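Local coordinates for phosphonopyruvate hydrolase (Variovorax sp., PDB 2DUA) that hydrolyses phosphonopyruvate to pyruvate and phosphate with the help of a divalent metal ion such as magnesium, cobalt or manganese, at the interface of chains A and B and the interface of chains A and C. Numbering follows the deposited sequence. Chains: chain A/B/C, Phosphonopyruvate hydrolase.

Contact 1: the interface of chains A and B. Residues chain A 277, 280-281, 284; chain B 93-94.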
loop_
_atom_site.group_PDB
_atom_site.type_symbol
_atom_site.label_atom_id
_atom_site.label_comp_id
_atom_site.label_asym_id
_atom_site.label_seq_id
_atom_site.Cartn_x
_atom_site.Cartn_y
_atom_site.Cartn_z
ATOM N N GLY A 277 14.659 -17.392 -5.869
ATOM C CA GLY A 277 15.888 -16.796 -6.370
ATOM C C GLY A 277 17.006 -16.839 -5.349
ATOM O O GLY A 277 17.770 -15.889 -5.213
ATOM N N ARG A 280 20.763 -16.245 -6.568
ATOM C CA ARG A 280 21.156 -14.859 -6.673
ATOM C C ARG A 280 21.433 -14.330 -5.259
ATOM O O ARG A 280 22.463 -13.659 -5.024
ATOM C CB ARG A 280 20.070 -13.991 -7.333
ATOM C CG ARG A 280 20.233 -12.494 -7.008
ATOM C CD ARG A 280 19.097 -11.540 -7.498
ATOM N NE ARG A 280 19.127 -10.242 -6.818
ATOM C CZ ARG A 280 18.268 -9.230 -7.022
ATOM N NH1 ARG A 280 18.387 -8.081 -6.339
ATOM N NH2 ARG A 280 17.282 -9.345 -7.907
ATOM N N MET A 281 20.525 -14.615 -4.327
ATOM C CA MET A 281 20.758 -14.153 -2.978
ATOM C C MET A 281 22.093 -14.665 -2.421
ATOM O O MET A 281 22.761 -13.947 -1.660
ATOM C CB MET A 281 19.647 -14.582 -2.030
ATOM C CG MET A 281 19.856 -13.957 -0.646
ATOM S SD MET A 281 18.611 -14.308 0.535
ATOM C CE MET A 281 18.812 -16.054 0.690
ATOM N N VAL A 284 24.953 -12.554 -3.733
ATOM C CA VAL A 284 24.963 -11.247 -3.071
ATOM C C VAL A 284 25.569 -11.418 -1.675
ATOM O O VAL A 284 26.441 -10.653 -1.259
ATOM C CB VAL A 284 23.511 -10.649 -3.009
ATOM C CG1 VAL A 284 23.462 -9.400 -2.114
ATOM C CG2 VAL A 284 23.085 -10.219 -4.414
ATOM N N HIS B 93 20.734 -4.664 -1.463
ATOM C CA HIS B 93 20.717 -5.130 -2.840
ATOM C C HIS B 93 19.323 -5.220 -3.471
ATOM O O HIS B 93 19.139 -4.902 -4.646
ATOM C CB HIS B 93 21.364 -6.504 -2.908
ATOM C CG HIS B 93 21.722 -6.890 -4.289
ATOM N ND1 HIS B 93 22.877 -6.449 -4.915
ATOM C CD2 HIS B 93 21.044 -7.619 -5.198
ATOM C CE1 HIS B 93 22.880 -6.893 -6.156
ATOM N NE2 HIS B 93 21.781 -7.602 -6.347
ATOM N N TYR B 94 18.354 -5.644 -2.689
ATOM C CA TYR B 94 16.973 -5.757 -3.135
ATOM C C TYR B 94 16.185 -4.455 -3.066
ATOM O O TYR B 94 15.192 -4.283 -3.758
ATOM C CB TYR B 94 16.218 -6.819 -2.294
ATOM C CG TYR B 94 16.534 -8.229 -2.718
ATOM C CD1 TYR B 94 15.825 -8.863 -3.742
ATOM C CD2 TYR B 94 17.563 -8.918 -2.113
ATOM C CE1 TYR B 94 16.141 -10.168 -4.138
ATOM C CE2 TYR B 94 17.887 -10.221 -2.505
ATOM C CZ TYR B 94 17.170 -10.833 -3.512
ATOM O OH TYR B 94 17.520 -12.112 -3.859
HETATM O O HOH W 1 16.591 -13.368 -5.694
#
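A:Arg280 of helix 278-288 lays its guanidinium flat on the ring of B:Tyr94, in a helix-to-helix patch of this PEP mutase family enzyme, whose subunits assemble as dimers and tetramers. Two successive residues of chain B helix 89-101, B:His93 and B:Tyr94, meet the arginine in different ways. Against the tyrosine the fit is a parallel stack: the planes differ by 3°, the two side chains run antiparallel alongside each other, and CZ of A:Arg280 lies 3.7 Å from CE1 of B:Tyr94. The terminal nitrogen NH1 of A:Arg280 sits over the same face, off-centre, near the ring's periphery and 3.9 Å from the B:Tyr94 ring centroid, a cation-pi contact. Against the histidine the guanidinium stands nearly upright, 77° between the planes, with CZ of A:Arg280 at the B:His93 ring edge, 3.7 Å from CD2. With CG anti to the backbone N (chi1 159°) and the chain extended from CG to NE, A:Arg280 carries its flat end away from its own helix to both aromatic rings. A leucine in its place would probably leave the B:Tyr94 face without its flat cationic cover and the B:His93 edge without its neighbour. One turn further along the helix, A:Val284 splits its branches: CG2 stands over the B:His93 face, 3.4 Å from the ring centroid, while CG1 touches the histidine's CB at 3.7 Å. At the other end of the patch the phenol OH of B:Tyr94 lies 3.7 Å from CB of A:Met281. Water 1, in the plane of the tyrosine ring, is 2.8 Å from the backbone O of A:Gly277; its separation of 2.4 Å from B:Tyr94 OH is so short that this half of the bridge is doubtful.

Contact 2: the interface of chains A and C. Residues chain A 263, 266-269; chain C 213, 216, 237, 240.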
loop_
_atom_site.group_PDB
_atom_site.type_symbol
_atom_site.label_atom_id
_atom_site.label_comp_id
_atom_site.label_asym_id
_atom_site.label_seq_id
_atom_site.Cartn_x
_atom_site.Cartn_y
_atom_site.Cartn_z
ATOM N N ASP A 263 3.228 -35.525 1.652
ATOM C CA ASP A 263 4.513 -34.849 1.486
ATOM C C ASP A 263 5.371 -35.248 0.289
ATOM O O ASP A 263 5.971 -34.382 -0.352
ATOM C CB ASP A 263 5.335 -35.011 2.759
ATOM C CG ASP A 263 6.675 -34.320 2.690
ATOM O OD1 ASP A 263 7.689 -35.001 2.383
ATOM O OD2 ASP A 263 6.735 -33.089 2.956
ATOM N N LEU A 266 4.319 -33.580 -3.115
ATOM C CA LEU A 266 4.567 -32.130 -3.254
ATOM C C LEU A 266 5.969 -31.696 -3.715
ATOM O O LEU A 266 6.957 -32.405 -3.489
ATOM C CB LEU A 266 4.368 -31.457 -1.875
ATOM C CG LEU A 266 3.020 -31.607 -1.178
ATOM C CD1 LEU A 266 3.030 -31.034 0.287
ATOM C CD2 LEU A 266 2.026 -30.857 -2.075
ATOM N N PRO A 267 6.081 -30.490 -4.334
ATOM C CA PRO A 267 7.407 -30.005 -4.733
ATOM C C PRO A 267 8.115 -29.850 -3.379
ATOM O O PRO A 267 7.444 -29.619 -2.349
ATOM C CB PRO A 267 7.037 -28.574 -5.321
ATOM C CG PRO A 267 5.711 -28.813 -5.957
ATOM C CD PRO A 267 4.968 -29.704 -4.928
ATOM N N SER A 268 9.437 -29.986 -3.315
ATOM C CA SER A 268 10.113 -29.887 -2.000
ATOM C C SER A 268 10.283 -28.418 -1.582
ATOM O O SER A 268 10.108 -27.508 -2.398
ATOM C CB SER A 268 11.521 -30.501 -2.041
ATOM O OG SER A 268 12.370 -29.672 -2.845
ATOM N N VAL A 269 10.645 -28.196 -0.311
ATOM C CA VAL A 269 10.900 -26.846 0.179
ATOM C C VAL A 269 12.090 -26.284 -0.585
ATOM O O VAL A 269 12.155 -25.085 -0.882
ATOM C CB VAL A 269 11.278 -26.850 1.691
ATOM C CG1 VAL A 269 11.599 -25.462 2.167
ATOM C CG2 VAL A 269 10.152 -27.401 2.460
ATOM N N THR C 213 7.536 -29.438 9.512
ATOM C CA THR C 213 7.605 -29.549 8.048
ATOM C C THR C 213 8.684 -30.537 7.621
ATOM O O THR C 213 8.519 -31.240 6.629
ATOM C CB THR C 213 7.877 -28.152 7.378
ATOM O OG1 THR C 213 9.032 -27.553 7.964
ATOM C CG2 THR C 213 6.697 -27.186 7.638
ATOM N N PRO C 216 7.582 -35.267 8.059
ATOM C CA PRO C 216 6.213 -35.643 7.734
ATOM C C PRO C 216 5.731 -36.901 8.442
ATOM O O PRO C 216 4.523 -37.146 8.474
ATOM C CB PRO C 216 6.234 -35.757 6.199
ATOM C CG PRO C 216 7.697 -36.063 5.893
ATOM C CD PRO C 216 8.491 -35.286 6.892
ATOM N N HIS C 237 2.758 -25.930 3.106
ATOM C CA HIS C 237 2.139 -26.858 2.180
ATOM C C HIS C 237 1.223 -26.230 1.150
ATOM O O HIS C 237 1.001 -26.829 0.088
ATOM C CB HIS C 237 1.407 -27.932 2.979
ATOM C CG HIS C 237 2.301 -28.611 3.977
ATOM N ND1 HIS C 237 2.551 -28.086 5.228
ATOM C CD2 HIS C 237 3.161 -29.655 3.825
ATOM C CE1 HIS C 237 3.542 -28.767 5.792
ATOM N NE2 HIS C 237 3.927 -29.727 4.960
ATOM N N ARG C 240 3.375 -25.006 -1.670
ATOM C CA ARG C 240 3.960 -26.144 -2.391
ATOM C C ARG C 240 2.905 -26.823 -3.278
ATOM O O ARG C 240 3.188 -27.138 -4.439
ATOM C CB ARG C 240 4.597 -27.135 -1.407
ATOM C CG ARG C 240 5.946 -26.583 -0.846
ATOM C CD ARG C 240 6.293 -27.311 0.495
ATOM N NE ARG C 240 6.677 -28.720 0.265
ATOM C CZ ARG C 240 6.727 -29.623 1.249
ATOM N NH1 ARG C 240 6.419 -29.259 2.501
ATOM N NH2 ARG C 240 7.090 -30.865 0.988
HETATM O O HOH W 2 6.368 -31.059 4.773
HETATM O O HOH W 3 8.018 -32.894 -0.910
#
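This is a two-fold symmetric interface between identical subunits, where the side chain of C:Arg240, on helix 237-256, is gripped by chain A residues 263 to 269, which lead into and begin helix 269-275; it helps join the subunits of an enzyme that forms dimers and tetramers. C:Arg240 is held round its edge. Its NE donates to the backbone O of A:Pro267 at 2.9 Å, almost straight (176° at H) and in the guanidinium plane. NH2 makes a salt bridge and hydrogen bond to OD2 of A:Asp263 at 3.0 Å; the carboxylate is turned 75° from the guanidinium, and NH2 approaches OD2 from above the acid's plane. A bend at chi3 (71°) swings the guanidinium toward both acceptors. Its faces are sandwiched: CD1 of A:Leu266 sits over the centre of one, and CG2 of A:Val269 lies nearer the edge of the other. With bonds round its rim and carbon on both faces, the group is probably restrained from turning. The same A:Leu266 methyl meets the C:His237 ring at its edge, CD1 to CD2 3.8 Å. On the far side of the acid, CB of A:Asp263 packs on CB of C:Pro216 at 3.6 Å. Water 3 extends the grip, joining NH2 of C:Arg240 to the backbone O atoms of A:Asp263 and A:Leu266. Water 2 gathers polar groups of both chains: OD2 of A:Asp263, the backbone O of C:Thr213, NH1 of C:Arg240 at 2.9 Å, and the imidazole NE2 of C:His237 at 2.8 Å.

Contact 1 and contact 2 have no residue in common, and the centres of their C-alpha atoms lie about 24 Å apart. On chain A, however, both draw on the C-terminal stretch: contact 2 on the segment that runs into and begins helix 269-275, contact 1 on helix 278-288 and the residue just before it. One short tail region therefore touches two different neighbours, chain C and then chain B, which suits a protein that forms both dimers and tetramers. Each centre is more than 30 Å from the probable nucleophile A:Asp54 (about 34 Å for contact 1, 31 Å for contact 2), so their direct role is probably in assembly.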